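Local coordinates for inositol 2-dehydrogenase (Sinorhizobium meliloti, PDB 4HKT), which catalyses the NAD-dependent oxidation of myo-inositol to 2-keto-myo-inositol, the first step of myo-inositol degradation, at residues N122-P127 and D176-R181; D126-A131 and M277-E282; G167-M172 and D316-S321; A193-L198 and R320-K325. All blocks are in the same frame, centred on the assembly; numbering follows the deposited sequence.

How the contacts relate
Following the chain from the N terminus, the loop after strand 117-120, the last of the parallel Rossmann-type sheet, meets helix 168-184 in contact 1, closing a loop of 48 residues. Contact 2 leaves from the same turn, sharing Asp126 and Pro127, and reaches ahead to the turn joining helices 276-279 and 281-297. Contact 3 starts from the first turn of helix 168-184, between the two segments of contact 1, and ends on helix 305-324, so its span crosses those of contacts 1 and 2. Contact 4 opens after contact 1 has closed, crosses contact 2, and joins strand 188-196 of the mixed sheet to the end of helix 305-324, sharing Arg320 and Ser321 with contact 3.

Contact 1 of 4, residues N122-P127 and D176-R181; sequences NRRFDP and DFDMAR. With EDO (1,2-ethanediol), chain S.
Arg124 grips the carboxylate of Asp178 side-on, one nitrogen to each oxygen. Its NE donates to the syn lone pair of Asp178 OD2 (2.8 Å) in an almost straight bond, and its NH2 lies 2.7 Å from Asp178 OD1; the two flat groups are 24° from coplanar. The same NH2 also bonds O2 of a bound ethanediol, and Arg181 NH1 is only 3.7 Å from Arg124 NH2, a like-charge approach probably eased by Glu187 and Asp307, which pair with Arg181. Arg123 NH1 makes a longer salt bridge, 3.3 Å to Asp176 OD1, reinforced by a water; Ser151 and Asn228 also hold Asp176. Between the two ion pairs, selenomethionine Met179, bent at chi2 and chi3, sets CE 3.4 Å from Arg123 CB. An alanine at Arg124 would probably leave Asp178 without its paired charge at this interface. Two arginine-aspartate pairs thus pin the 3-10 turn after the Rossmann-type sheet to helix 168-184, and the buried carboxylates of Asp176 and Asp178 are probably neutralised by the arginines they face.

Contact 2 of 4, residues D126-A131 and M277-E282; sequences DPHFMA and MTRYTE
Asp126 and Arg279 form an end-on, two-nitrogen salt bridge at the N-cap of helix 127-137. Arg279 NH1 is 2.7 Å from Asp126 OD1 and its NH2 3.1 Å from Asp126 OD2; both oxygens lie near the guanidinium plane, yet the nitrogens come from above the carboxylate plane. The capping bond from Phe129 N, 3.0 Å to Asp126 OD2, arrives from the opposite face, so this oxygen is clamped between a charged side chain and the helix start. CG of Asp126 is anti to the backbone N (chi1 180°); from there the carboxylate oxygens reach Arg279 and the helix start.

Aromatic rings pack tightly beside this pair. Arg279 NH2 lies over one face of Phe129, while Arg279 CG sits over the centre of the Tyr280 ring. Phe129 CE2 meets the edge of Tyr280, 3.3 Å from its OH, which bonds Gln238 of strand 237-244.

The other side is looser. Pro127 CG rests 3.7 Å from OE1 of the exposed Glu282, and a water connects Glu282 OE2 with His128 NE2. A second subunit borders this side: its Val257 packs on Pro127, and the backbone N of its Ser258 bonds His128 ND1. The bridging water, 2.7 Å from Glu282 OE2, lies in the plane of the His128 ring at its edge, 2.6 Å from His128 NE2.

Contact 3 of 4, residues G167-M172 and D316-S321; sequences GIFRDM and DAAVRS. With EDO (1,2-ethanediol), chain X.
A single carboxylate oxygen, Asp316 OD1, receives two N-H groups of Arg170. The bond from Arg170 NE to Asp316 OD1 is 2.8 Å and approaches nearly along the C-O axis; that from Arg170 NH2 to the same OD1 is weak, at 3.0 Å. The acceptor lies near the guanidinium plane, whereas the carboxylate is turned 55° against it. Arg170 is extended from CG to NE, carrying its charged end across to the other helix, where Val319 CG2 sits 3.6 Å above one guanidinium face. Its NH1 has another partner, the carbonyl O of Gly166.

The pairing belongs to a nearly antiparallel helix-helix contact on the C-terminal domain, the axes of 168-172 and 316-321 inclined at 155° and 9.2 Å apart at closest approach. An alanine in place of Arg170 would probably leave Asp316 without this countercharge and remove the flat group that now lies against one side of Val319 CG2.

Beside the ion pair the contact is apolar. Ala318 CB makes a CH-pi contact with Phe169, 3.8 Å from the ring centroid and 15° off its normal, and Ile168 CG2 lies over the opposite face. Val319 CG2 also touches Phe169, 3.9 Å from CD2, thus bridging the phenyl and guanidinium groups. Val212 and Val214 of strand 211-218 pack on Phe169 from the mixed sheet.

Contact 4 of 4, residues A193-L198 and R320-K325; sequences ATAAVL and RSVAEK
Ala193 and Ala195 of strand 188-196 and Val322, near the C-terminal end of helix 305-324, form a close strand-helix contact on the large mixed sheet of the C-terminal domain. Strand 193-196 and helix 320-324 cross at -75°, their axes only 6.8 Å apart. Val322 carries the apolar part: with CG2 anti to the carbonyl carbon, this methyl lies against the strand, 3.8 Å from Ala193 CB and 4.0 Å from Ala195 CB, while CG1 also touches Ala195 CB. Tyr209 borders Ala195 and Val322. The polar part is Ser321, whose OG, anti to the backbone N (chi1 177°), accepts a 3.0 Å bond from Ala193 N and is also hydrogen-bonded to the carbonyl O of Arg326. Thr194 points away from the helix, and its OG1 bonds Gln223 of a third subunit, so the strand serves an intersubunit contact too. A water spans the two backbones, donating to Ala193 O at 2.7 Å and to Ser321 O at 2.9 Å.

Contact 1 of 4, residues N122-P127 and D176-R181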
loop_
_atom_site.group_PDB
_atom_site.type_symbol
_atom_site.label_atom_id
_atom_site.label_comp_id
_atom_site.label_asym_id
_atom_site.label_seq_id
_atom_site.Cartn_x
_atom_site.Cartn_y
_atom_site.Cartn_z
ATOM N N ASN B 122 -22.162 10.093 12.395
ATOM C CA ASN B 122 -21.196 10.950 11.691
ATOM C C ASN B 122 -20.437 10.232 10.594
ATOM O O ASN B 122 -19.929 10.868 9.636
ATOM C CB ASN B 122 -20.201 11.519 12.686
ATOM C CG ASN B 122 -19.587 10.444 13.553
ATOM O OD1 ASN B 122 -20.237 9.909 14.432
ATOM N ND2 ASN B 122 -18.351 10.096 13.278
ATOM N N ARG B 123 -20.370 8.905 10.695
ATOM C CA ARG B 123 -19.635 8.126 9.714
ATOM C C ARG B 123 -20.215 8.247 8.334
ATOM O O ARG B 123 -19.495 8.134 7.358
ATOM C CB ARG B 123 -19.470 6.670 10.154
ATOM C CG ARG B 123 -18.695 6.578 11.444
ATOM C CD ARG B 123 -18.554 5.145 11.913
ATOM N NE ARG B 123 -18.189 5.122 13.325
ATOM C CZ ARG B 123 -18.047 4.016 14.056
ATOM N NH1 ARG B 123 -18.253 2.817 13.514
ATOM N NH2 ARG B 123 -17.695 4.103 15.342
ATOM N N ARG B 124 -21.490 8.544 8.236
ATOM C CA ARG B 124 -22.081 8.778 6.947
ATOM C C ARG B 124 -21.527 10.051 6.230
ATOM O O ARG B 124 -21.773 10.214 5.041
ATOM C CB ARG B 124 -23.577 8.931 7.079
ATOM C CG ARG B 124 -24.361 7.697 7.423
ATOM C CD ARG B 124 -25.810 8.039 7.293
ATOM N NE ARG B 124 -26.631 6.904 7.619
ATOM C CZ ARG B 124 -27.744 6.593 6.987
ATOM N NH1 ARG B 124 -28.205 7.355 5.976
ATOM N NH2 ARG B 124 -28.416 5.518 7.376
ATOM N N PHE B 125 -20.844 10.941 6.970
ATOM C CA PHE B 125 -20.307 12.210 6.438
ATOM C C PHE B 125 -18.784 12.204 6.271
ATOM O O PHE B 125 -18.183 13.210 5.862
ATOM C CB PHE B 125 -20.755 13.381 7.341
ATOM C CG PHE B 125 -22.224 13.584 7.350
ATOM C CD1 PHE B 125 -22.850 14.144 6.267
ATOM C CD2 PHE B 125 -23.000 13.166 8.426
ATOM C CE1 PHE B 125 -24.228 14.319 6.248
ATOM C CE2 PHE B 125 -24.364 13.352 8.420
ATOM C CZ PHE B 125 -24.989 13.917 7.322
ATOM N N ASP B 126 -18.150 11.077 6.608
ATOM C CA ASP B 126 -16.715 10.902 6.395
ATOM C C ASP B 126 -16.409 10.948 4.891
ATOM O O ASP B 126 -17.103 10.274 4.103
ATOM C CB ASP B 126 -16.253 9.550 6.954
ATOM C CG ASP B 126 -14.791 9.331 6.755
ATOM O OD1 ASP B 126 -13.988 10.179 7.272
ATOM O OD2 ASP B 126 -14.441 8.379 6.004
ATOM N N PRO B 127 -15.373 11.716 4.478
ATOM C CA PRO B 127 -15.140 11.810 3.022
ATOM C C PRO B 127 -14.818 10.469 2.367
ATOM O O PRO B 127 -15.243 10.226 1.246
ATOM C CB PRO B 127 -13.948 12.765 2.895
ATOM C CG PRO B 127 -13.817 13.434 4.206
ATOM C CD PRO B 127 -14.391 12.494 5.243
ATOM N N ASP B 176 -22.173 0.712 13.191
ATOM C CA ASP B 176 -21.985 -0.282 12.121
ATOM C C ASP B 176 -23.278 -0.809 11.566
ATOM O O ASP B 176 -23.338 -1.056 10.375
ATOM C CB ASP B 176 -21.117 -1.416 12.572
ATOM C CG ASP B 176 -19.765 -0.938 13.060
ATOM O OD1 ASP B 176 -19.074 -0.203 12.331
ATOM O OD2 ASP B 176 -19.421 -1.257 14.211
ATOM N N PHE B 177 -24.318 -0.963 12.394
ATOM C CA PHE B 177 -25.652 -1.220 11.863
ATOM C C PHE B 177 -26.125 -0.106 10.920
ATOM O O PHE B 177 -26.654 -0.384 9.850
ATOM C CB PHE B 177 -26.677 -1.432 12.954
ATOM C CG PHE B 177 -26.388 -2.604 13.861
ATOM C CD1 PHE B 177 -26.116 -3.851 13.354
ATOM C CD2 PHE B 177 -26.441 -2.457 15.224
ATOM C CE1 PHE B 177 -25.860 -4.943 14.203
ATOM C CE2 PHE B 177 -26.206 -3.513 16.072
ATOM C CZ PHE B 177 -25.924 -4.774 15.575
ATOM N N ASP B 178 -25.990 1.147 11.349
ATOM C CA ASP B 178 -26.263 2.264 10.447
ATOM C C ASP B 178 -25.431 2.231 9.144
ATOM O O ASP B 178 -25.979 2.397 8.052
ATOM C CB ASP B 178 -26.092 3.613 11.124
ATOM C CG ASP B 178 -26.448 4.730 10.191
ATOM O OD1 ASP B 178 -27.635 4.864 9.866
ATOM O OD2 ASP B 178 -25.538 5.449 9.722
HETATM N N MSE B 179 -24.137 2.022 9.266
HETATM C CA MSE B 179 -23.254 1.873 8.097
HETATM C C MSE B 179 -23.711 0.766 7.171
HETATM O O MSE B 179 -23.754 0.929 5.954
HETATM C CB MSE B 179 -21.826 1.688 8.588
HETATM C CG MSE B 179 -20.770 1.557 7.493
HETATM SE SE MSE B 179 -20.704 3.154 6.333
HETATM C CE MSE B 179 -20.113 4.418 7.708
ATOM N N ALA B 180 -24.116 -0.368 7.725
ATOM C CA ALA B 180 -24.633 -1.440 6.915
ATOM C C ALA B 180 -25.852 -1.049 6.129
ATOM O O ALA B 180 -25.939 -1.329 4.929
ATOM C CB ALA B 180 -24.902 -2.694 7.773
ATOM N N ARG B 181 -26.790 -0.349 6.760
ATOM C CA ARG B 181 -27.966 0.139 6.039
ATOM C C ARG B 181 -27.568 1.154 4.943
ATOM O O ARG B 181 -28.126 1.136 3.824
ATOM C CB ARG B 181 -28.974 0.783 7.016
ATOM C CG ARG B 181 -29.718 -0.230 7.891
ATOM C CD ARG B 181 -30.693 0.448 8.840
ATOM N NE ARG B 181 -31.782 1.022 8.104
ATOM C CZ ARG B 181 -31.975 2.315 7.834
ATOM N NH1 ARG B 181 -31.176 3.287 8.270
ATOM N NH2 ARG B 181 -33.016 2.634 7.096
HETATM C C1 EDO S . -30.080 4.432 3.182
HETATM O O1 EDO S . -29.037 5.398 2.996
HETATM C C2 EDO S . -30.206 4.044 4.665
HETATM O O2 EDO S . -30.275 5.211 5.513
HETATM O O HOH W 1 -18.603 0.612 15.705
#

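Contact 2 of 4, residues D126-A131 and M277-E282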
loop_
_atom_site.group_PDB
_atom_site.type_symbol
_atom_site.label_atom_id
_atom_site.label_comp_id
_atom_site.label_asym_id
_atom_site.label_seq_id
_atom_site.Cartn_x
_atom_site.Cartn_y
_atom_site.Cartn_z
ATOM N N ASP B 126 -18.150 11.077 6.608
ATOM C CA ASP B 126 -16.715 10.902 6.395
ATOM C C ASP B 126 -16.409 10.948 4.891
ATOM O O ASP B 126 -17.103 10.274 4.103
ATOM C CB ASP B 126 -16.253 9.550 6.954
ATOM C CG ASP B 126 -14.791 9.331 6.755
ATOM O OD1 ASP B 126 -13.988 10.179 7.272
ATOM O OD2 ASP B 126 -14.441 8.379 6.004
ATOM N N PRO B 127 -15.373 11.716 4.478
ATOM C CA PRO B 127 -15.140 11.810 3.022
ATOM C C PRO B 127 -14.818 10.469 2.367
ATOM O O PRO B 127 -15.243 10.226 1.246
ATOM C CB PRO B 127 -13.948 12.765 2.895
ATOM C CG PRO B 127 -13.817 13.434 4.206
ATOM C CD PRO B 127 -14.391 12.494 5.243
ATOM N N HIS B 128 -14.139 9.582 3.089
ATOM C CA HIS B 128 -13.774 8.267 2.548
ATOM C C HIS B 128 -14.962 7.344 2.444
ATOM O O HIS B 128 -15.210 6.731 1.397
ATOM C CB HIS B 128 -12.645 7.660 3.396
ATOM C CG HIS B 128 -11.649 8.686 3.808
ATOM N ND1 HIS B 128 -10.712 9.183 2.932
ATOM C CD2 HIS B 128 -11.522 9.407 4.945
ATOM C CE1 HIS B 128 -10.000 10.116 3.535
ATOM N NE2 HIS B 128 -10.495 10.297 4.747
ATOM N N PHE B 129 -15.751 7.265 3.515
ATOM C CA PHE B 129 -16.948 6.453 3.449
ATOM C C PHE B 129 -17.985 6.980 2.460
ATOM O O PHE B 129 -18.668 6.188 1.792
ATOM C CB PHE B 129 -17.561 6.263 4.826
ATOM C CG PHE B 129 -16.652 5.616 5.837
ATOM C CD1 PHE B 129 -15.625 4.756 5.467
ATOM C CD2 PHE B 129 -16.844 5.862 7.181
ATOM C CE1 PHE B 129 -14.806 4.187 6.411
ATOM C CE2 PHE B 129 -16.055 5.255 8.140
ATOM C CZ PHE B 129 -15.041 4.402 7.752
HETATM N N MSE B 130 -18.079 8.305 2.327
HETATM C CA MSE B 130 -19.034 8.919 1.367
HETATM C C MSE B 130 -18.664 8.549 -0.038
HETATM O O MSE B 130 -19.536 8.249 -0.870
HETATM C CB MSE B 130 -19.067 10.452 1.470
HETATM C CG MSE B 130 -19.964 10.941 2.576
HETATM SE SE MSE B 130 -19.954 12.929 2.668
HETATM C CE MSE B 130 -20.827 13.312 0.936
ATOM N N ALA B 131 -17.373 8.563 -0.322
ATOM C CA ALA B 131 -16.868 8.204 -1.642
ATOM C C ALA B 131 -17.092 6.709 -1.953
ATOM O O ALA B 131 -17.300 6.326 -3.108
ATOM C CB ALA B 131 -15.391 8.576 -1.767
HETATM N N MSE B 277 -12.192 11.627 17.936
HETATM C CA MSE B 277 -11.859 13.044 18.028
HETATM C C MSE B 277 -11.074 13.477 16.826
HETATM O O MSE B 277 -11.397 14.493 16.222
HETATM C CB MSE B 277 -11.064 13.406 19.293
HETATM C CG MSE B 277 -11.859 13.239 20.602
HETATM SE SE MSE B 277 -11.988 11.360 21.222
HETATM C CE MSE B 277 -10.074 11.064 21.663
ATOM N N THR B 278 -10.027 12.747 16.467
ATOM C CA THR B 278 -9.258 13.149 15.298
ATOM C C THR B 278 -9.598 12.365 14.055
ATOM O O THR B 278 -9.414 12.881 12.974
ATOM C CB THR B 278 -7.736 13.144 15.489
ATOM O OG1 THR B 278 -7.310 11.884 15.979
ATOM C CG2 THR B 278 -7.285 14.277 16.427
ATOM N N ARG B 279 -10.084 11.132 14.173
ATOM C CA ARG B 279 -10.404 10.357 12.961
ATOM C C ARG B 279 -11.504 11.046 12.153
ATOM O O ARG B 279 -11.457 11.069 10.902
ATOM C CB ARG B 279 -10.819 8.875 13.277
ATOM C CG ARG B 279 -11.529 8.156 12.110
ATOM C CD ARG B 279 -10.585 7.775 10.975
ATOM N NE ARG B 279 -11.198 7.092 9.828
ATOM C CZ ARG B 279 -11.916 7.683 8.868
ATOM N NH1 ARG B 279 -12.126 8.993 8.893
ATOM N NH2 ARG B 279 -12.417 6.978 7.866
ATOM N N TYR B 280 -12.484 11.617 12.838
ATOM C CA TYR B 280 -13.674 12.110 12.146
ATOM C C TYR B 280 -13.863 13.641 12.057
ATOM O O TYR B 280 -14.964 14.118 11.766
ATOM C CB TYR B 280 -14.909 11.421 12.738
ATOM C CG TYR B 280 -14.986 9.936 12.336
ATOM C CD1 TYR B 280 -15.078 9.565 11.005
ATOM C CD2 TYR B 280 -15.001 8.923 13.305
ATOM C CE1 TYR B 280 -15.136 8.226 10.626
ATOM C CE2 TYR B 280 -15.084 7.580 12.950
ATOM C CZ TYR B 280 -15.143 7.236 11.613
ATOM O OH TYR B 280 -15.205 5.918 11.247
ATOM N N THR B 281 -12.784 14.398 12.206
ATOM C CA THR B 281 -12.878 15.865 12.140
ATOM C C THR B 281 -13.563 16.380 10.852
ATOM O O THR B 281 -14.483 17.208 10.941
ATOM C CB THR B 281 -11.530 16.557 12.326
ATOM O OG1 THR B 281 -10.752 16.356 11.160
ATOM C CG2 THR B 281 -10.792 16.005 13.517
ATOM N N GLU B 282 -13.184 15.866 9.685
ATOM C CA GLU B 282 -13.860 16.274 8.465
ATOM C C GLU B 282 -15.324 15.840 8.486
ATOM O O GLU B 282 -16.221 16.561 8.008
ATOM C CB GLU B 282 -13.160 15.731 7.211
ATOM C CG GLU B 282 -11.817 16.374 6.909
ATOM C CD GLU B 282 -11.027 15.558 5.923
ATOM O OE1 GLU B 282 -11.100 15.855 4.713
ATOM O OE2 GLU B 282 -10.378 14.589 6.360
HETATM O O HOH W 2 -13.720 12.409 8.818
HETATM O O HOH W 3 -9.717 11.968 6.632
#

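Contact 3 of 4, residues G167-M172 and D316-S321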
loop_
_atom_site.group_PDB
_atom_site.type_symbol
_atom_site.label_atom_id
_atom_site.label_comp_id
_atom_site.label_asym_id
_atom_site.label_seq_id
_atom_site.Cartn_x
_atom_site.Cartn_y
_atom_site.Cartn_z
ATOM N N GLY B 167 -25.122 -1.712 26.425
ATOM C CA GLY B 167 -24.311 -2.830 25.977
ATOM C C GLY B 167 -23.712 -2.584 24.614
ATOM O O GLY B 167 -24.075 -1.620 23.924
ATOM N N ILE B 168 -22.740 -3.430 24.266
ATOM C CA ILE B 168 -21.881 -3.168 23.129
ATOM C C ILE B 168 -22.678 -2.998 21.828
ATOM O O ILE B 168 -22.345 -2.130 20.992
ATOM C CB ILE B 168 -20.802 -4.265 22.977
ATOM C CG1 ILE B 168 -19.808 -3.900 21.887
ATOM C CG2 ILE B 168 -21.436 -5.619 22.617
ATOM C CD1 ILE B 168 -18.582 -4.772 21.928
ATOM N N PHE B 169 -23.766 -3.746 21.670
ATOM C CA PHE B 169 -24.540 -3.652 20.411
ATOM C C PHE B 169 -25.225 -2.312 20.277
ATOM O O PHE B 169 -25.239 -1.727 19.203
ATOM C CB PHE B 169 -25.542 -4.774 20.319
ATOM C CG PHE B 169 -24.900 -6.141 20.157
ATOM C CD1 PHE B 169 -24.136 -6.427 19.026
ATOM C CD2 PHE B 169 -25.083 -7.134 21.107
ATOM C CE1 PHE B 169 -23.565 -7.671 18.855
ATOM C CE2 PHE B 169 -24.500 -8.382 20.947
ATOM C CZ PHE B 169 -23.742 -8.654 19.810
ATOM N N ARG B 170 -25.784 -1.823 21.386
ATOM C CA ARG B 170 -26.452 -0.521 21.412
ATOM C C ARG B 170 -25.481 0.647 21.425
ATOM O O ARG B 170 -25.798 1.716 20.921
ATOM C CB ARG B 170 -27.437 -0.438 22.579
ATOM C CG ARG B 170 -28.488 -1.532 22.531
ATOM C CD ARG B 170 -29.660 -1.285 23.480
ATOM N NE ARG B 170 -30.651 -2.368 23.474
ATOM C CZ ARG B 170 -30.605 -3.471 24.208
ATOM N NH1 ARG B 170 -29.599 -3.686 25.033
ATOM N NH2 ARG B 170 -31.587 -4.384 24.101
ATOM N N ASP B 171 -24.293 0.441 21.977
ATOM C CA ASP B 171 -23.363 1.541 22.212
ATOM C C ASP B 171 -22.313 1.680 21.128
ATOM O O ASP B 171 -21.936 2.816 20.783
ATOM C CB ASP B 171 -22.665 1.426 23.561
ATOM C CG ASP B 171 -21.712 2.596 23.832
ATOM O OD1 ASP B 171 -22.226 3.700 24.061
ATOM O OD2 ASP B 171 -20.468 2.425 23.828
HETATM N N MSE B 172 -21.807 0.553 20.615
HETATM C CA MSE B 172 -20.714 0.574 19.640
HETATM C C MSE B 172 -21.212 0.123 18.284
HETATM O O MSE B 172 -21.112 0.846 17.291
HETATM C CB MSE B 172 -19.628 -0.374 20.120
HETATM C CG MSE B 172 -18.454 -0.424 19.154
HETATM SE SE MSE B 172 -17.052 -1.638 19.806
HETATM C CE MSE B 172 -15.961 -1.338 18.217
ATOM N N ASP B 316 -31.107 -4.341 19.017
ATOM C CA ASP B 316 -32.001 -5.128 19.903
ATOM C C ASP B 316 -32.107 -6.597 19.394
ATOM O O ASP B 316 -32.079 -7.558 20.199
ATOM C CB ASP B 316 -33.404 -4.516 19.964
ATOM C CG ASP B 316 -33.478 -3.220 20.775
ATOM O OD1 ASP B 316 -32.616 -2.943 21.638
ATOM O OD2 ASP B 316 -34.430 -2.454 20.532
ATOM N N ALA B 317 -32.244 -6.737 18.065
ATOM C CA ALA B 317 -32.245 -8.032 17.434
ATOM C C ALA B 317 -30.927 -8.757 17.656
ATOM O O ALA B 317 -30.953 -9.949 17.927
ATOM C CB ALA B 317 -32.584 -7.939 15.939
ATOM N N ALA B 318 -29.782 -8.060 17.550
ATOM C CA ALA B 318 -28.501 -8.700 17.871
ATOM C C ALA B 318 -28.409 -9.249 19.293
ATOM O O ALA B 318 -27.879 -10.324 19.480
ATOM C CB ALA B 318 -27.289 -7.794 17.579
ATOM N N VAL B 319 -28.916 -8.511 20.270
ATOM C CA VAL B 319 -28.907 -8.921 21.666
ATOM C C VAL B 319 -29.704 -10.226 21.839
ATOM O O VAL B 319 -29.210 -11.160 22.474
ATOM C CB VAL B 319 -29.496 -7.795 22.564
ATOM C CG1 VAL B 319 -29.615 -8.198 24.026
ATOM C CG2 VAL B 319 -28.637 -6.504 22.516
ATOM N N ARG B 320 -30.911 -10.269 21.276
ATOM C CA ARG B 320 -31.777 -11.467 21.293
ATOM C C ARG B 320 -31.140 -12.630 20.584
ATOM O O ARG B 320 -31.194 -13.754 21.077
ATOM C CB ARG B 320 -33.147 -11.198 20.656
ATOM C CG ARG B 320 -34.114 -10.336 21.463
ATOM C CD ARG B 320 -35.508 -10.324 20.825
ATOM N NE ARG B 320 -36.035 -11.686 20.623
ATOM C CZ ARG B 320 -37.003 -12.038 19.775
ATOM N NH1 ARG B 320 -37.588 -11.166 18.955
ATOM N NH2 ARG B 320 -37.365 -13.308 19.715
ATOM N N SER B 321 -30.491 -12.370 19.457
ATOM C CA SER B 321 -29.862 -13.422 18.695
ATOM C C SER B 321 -28.764 -14.134 19.528
ATOM O O SER B 321 -28.691 -15.377 19.539
ATOM C CB SER B 321 -29.211 -12.877 17.437
ATOM O OG SER B 321 -28.559 -13.939 16.764
HETATM C C1 EDO X . -17.897 4.060 22.661
HETATM O O1 EDO X . -18.762 4.205 23.787
HETATM C C2 EDO X . -18.626 3.499 21.435
HETATM O O2 EDO X . -17.677 2.882 20.563
#

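Contact 4 of 4, residues A193-L198 and R320-K325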
loop_
_atom_site.group_PDB
_atom_site.type_symbol
_atom_site.label_atom_id
_atom_site.label_comp_id
_atom_site.label_asym_id
_atom_site.label_seq_id
_atom_site.Cartn_x
_atom_site.Cartn_y
_atom_site.Cartn_z
ATOM N N ALA B 193 -25.968 -13.140 15.474
ATOM C CA ALA B 193 -24.825 -12.563 16.175
ATOM C C ALA B 193 -24.212 -13.505 17.181
ATOM O O ALA B 193 -24.870 -14.415 17.689
ATOM C CB ALA B 193 -25.250 -11.319 16.915
ATOM N N THR B 194 -22.931 -13.294 17.423
ATOM C CA THR B 194 -22.233 -14.007 18.483
ATOM C C THR B 194 -21.505 -12.978 19.318
ATOM O O THR B 194 -21.203 -11.884 18.848
ATOM C CB THR B 194 -21.218 -14.999 17.928
ATOM O OG1 THR B 194 -20.318 -14.309 17.068
ATOM C CG2 THR B 194 -21.922 -16.137 17.150
ATOM N N ALA B 195 -21.157 -13.361 20.538
ATOM C CA ALA B 195 -20.493 -12.435 21.465
ATOM C C ALA B 195 -19.677 -13.184 22.514
ATOM O O ALA B 195 -19.925 -14.355 22.801
ATOM C CB ALA B 195 -21.524 -11.568 22.168
ATOM N N ALA B 196 -18.702 -12.488 23.065
ATOM C CA ALA B 196 -17.910 -13.009 24.152
ATOM C C ALA B 196 -17.235 -11.828 24.916
ATOM O O ALA B 196 -17.234 -10.664 24.473
ATOM C CB ALA B 196 -16.835 -13.938 23.622
ATOM N N VAL B 197 -16.624 -12.224 26.020
ATOM C CA VAL B 197 -15.761 -11.399 26.843
ATOM C C VAL B 197 -14.377 -11.980 26.724
ATOM O O VAL B 197 -14.064 -12.982 27.352
ATOM C CB VAL B 197 -16.241 -11.458 28.299
ATOM C CG1 VAL B 197 -15.362 -10.606 29.219
ATOM C CG2 VAL B 197 -17.677 -10.980 28.347
ATOM N N LEU B 198 -13.561 -11.361 25.884
ATOM C CA LEU B 198 -12.219 -11.807 25.621
ATOM C C LEU B 198 -11.183 -10.815 26.173
ATOM O O LEU B 198 -10.000 -11.145 26.243
ATOM C CB LEU B 198 -11.986 -11.908 24.108
ATOM C CG LEU B 198 -12.948 -12.867 23.406
ATOM C CD1 LEU B 198 -12.721 -12.947 21.929
ATOM C CD2 LEU B 198 -12.791 -14.251 23.980
ATOM N N ARG B 320 -30.911 -10.269 21.276
ATOM C CA ARG B 320 -31.777 -11.467 21.293
ATOM C C ARG B 320 -31.140 -12.630 20.584
ATOM O O ARG B 320 -31.194 -13.754 21.077
ATOM C CB ARG B 320 -33.147 -11.198 20.656
ATOM C CG ARG B 320 -34.114 -10.336 21.463
ATOM C CD ARG B 320 -35.508 -10.324 20.825
ATOM N NE ARG B 320 -36.035 -11.686 20.623
ATOM C CZ ARG B 320 -37.003 -12.038 19.775
ATOM N NH1 ARG B 320 -37.588 -11.166 18.955
ATOM N NH2 ARG B 320 -37.365 -13.308 19.715
ATOM N N SER B 321 -30.491 -12.370 19.457
ATOM C CA SER B 321 -29.862 -13.422 18.695
ATOM C C SER B 321 -28.764 -14.134 19.528
ATOM O O SER B 321 -28.691 -15.377 19.539
ATOM C CB SER B 321 -29.211 -12.877 17.437
ATOM O OG SER B 321 -28.559 -13.939 16.764
ATOM N N VAL B 322 -27.937 -13.348 20.229
ATOM C CA VAL B 322 -26.913 -13.931 21.045
ATOM C C VAL B 322 -27.565 -14.756 22.154
ATOM O O VAL B 322 -27.155 -15.884 22.388
ATOM C CB VAL B 322 -25.990 -12.908 21.680
ATOM C CG1 VAL B 322 -25.069 -13.611 22.670
ATOM C CG2 VAL B 322 -25.139 -12.185 20.640
ATOM N N ALA B 323 -28.578 -14.201 22.815
ATOM C CA ALA B 323 -29.216 -14.902 23.938
ATOM C C ALA B 323 -29.967 -16.156 23.525
ATOM O O ALA B 323 -29.917 -17.130 24.238
ATOM C CB ALA B 323 -30.134 -13.975 24.682
ATOM N N GLU B 324 -30.633 -16.129 22.369
ATOM C CA GLU B 324 -31.492 -17.222 21.923
ATOM C C GLU B 324 -30.786 -18.177 20.966
ATOM O O GLU B 324 -31.338 -19.181 20.605
ATOM C CB GLU B 324 -32.745 -16.649 21.246
ATOM C CG GLU B 324 -33.638 -15.917 22.225
ATOM C CD GLU B 324 -34.820 -15.189 21.603
ATOM O OE1 GLU B 324 -35.319 -15.594 20.535
ATOM O OE2 GLU B 324 -35.256 -14.188 22.211
ATOM N N LYS B 325 -29.563 -17.852 20.580
ATOM C CA LYS B 325 -28.758 -18.656 19.672
ATOM C C LYS B 325 -29.430 -18.900 18.309
ATOM O O LYS B 325 -29.286 -19.968 17.717
ATOM C CB LYS B 325 -28.388 -19.990 20.352
ATOM C CG LYS B 325 -27.570 -19.803 21.615
ATOM C CD LYS B 325 -27.007 -21.140 22.061
ATOM C CE LYS B 325 -26.121 -20.984 23.272
ATOM N NZ LYS B 325 -26.957 -20.965 24.491
HETATM O O HOH W 4 -26.659 -16.483 17.794
#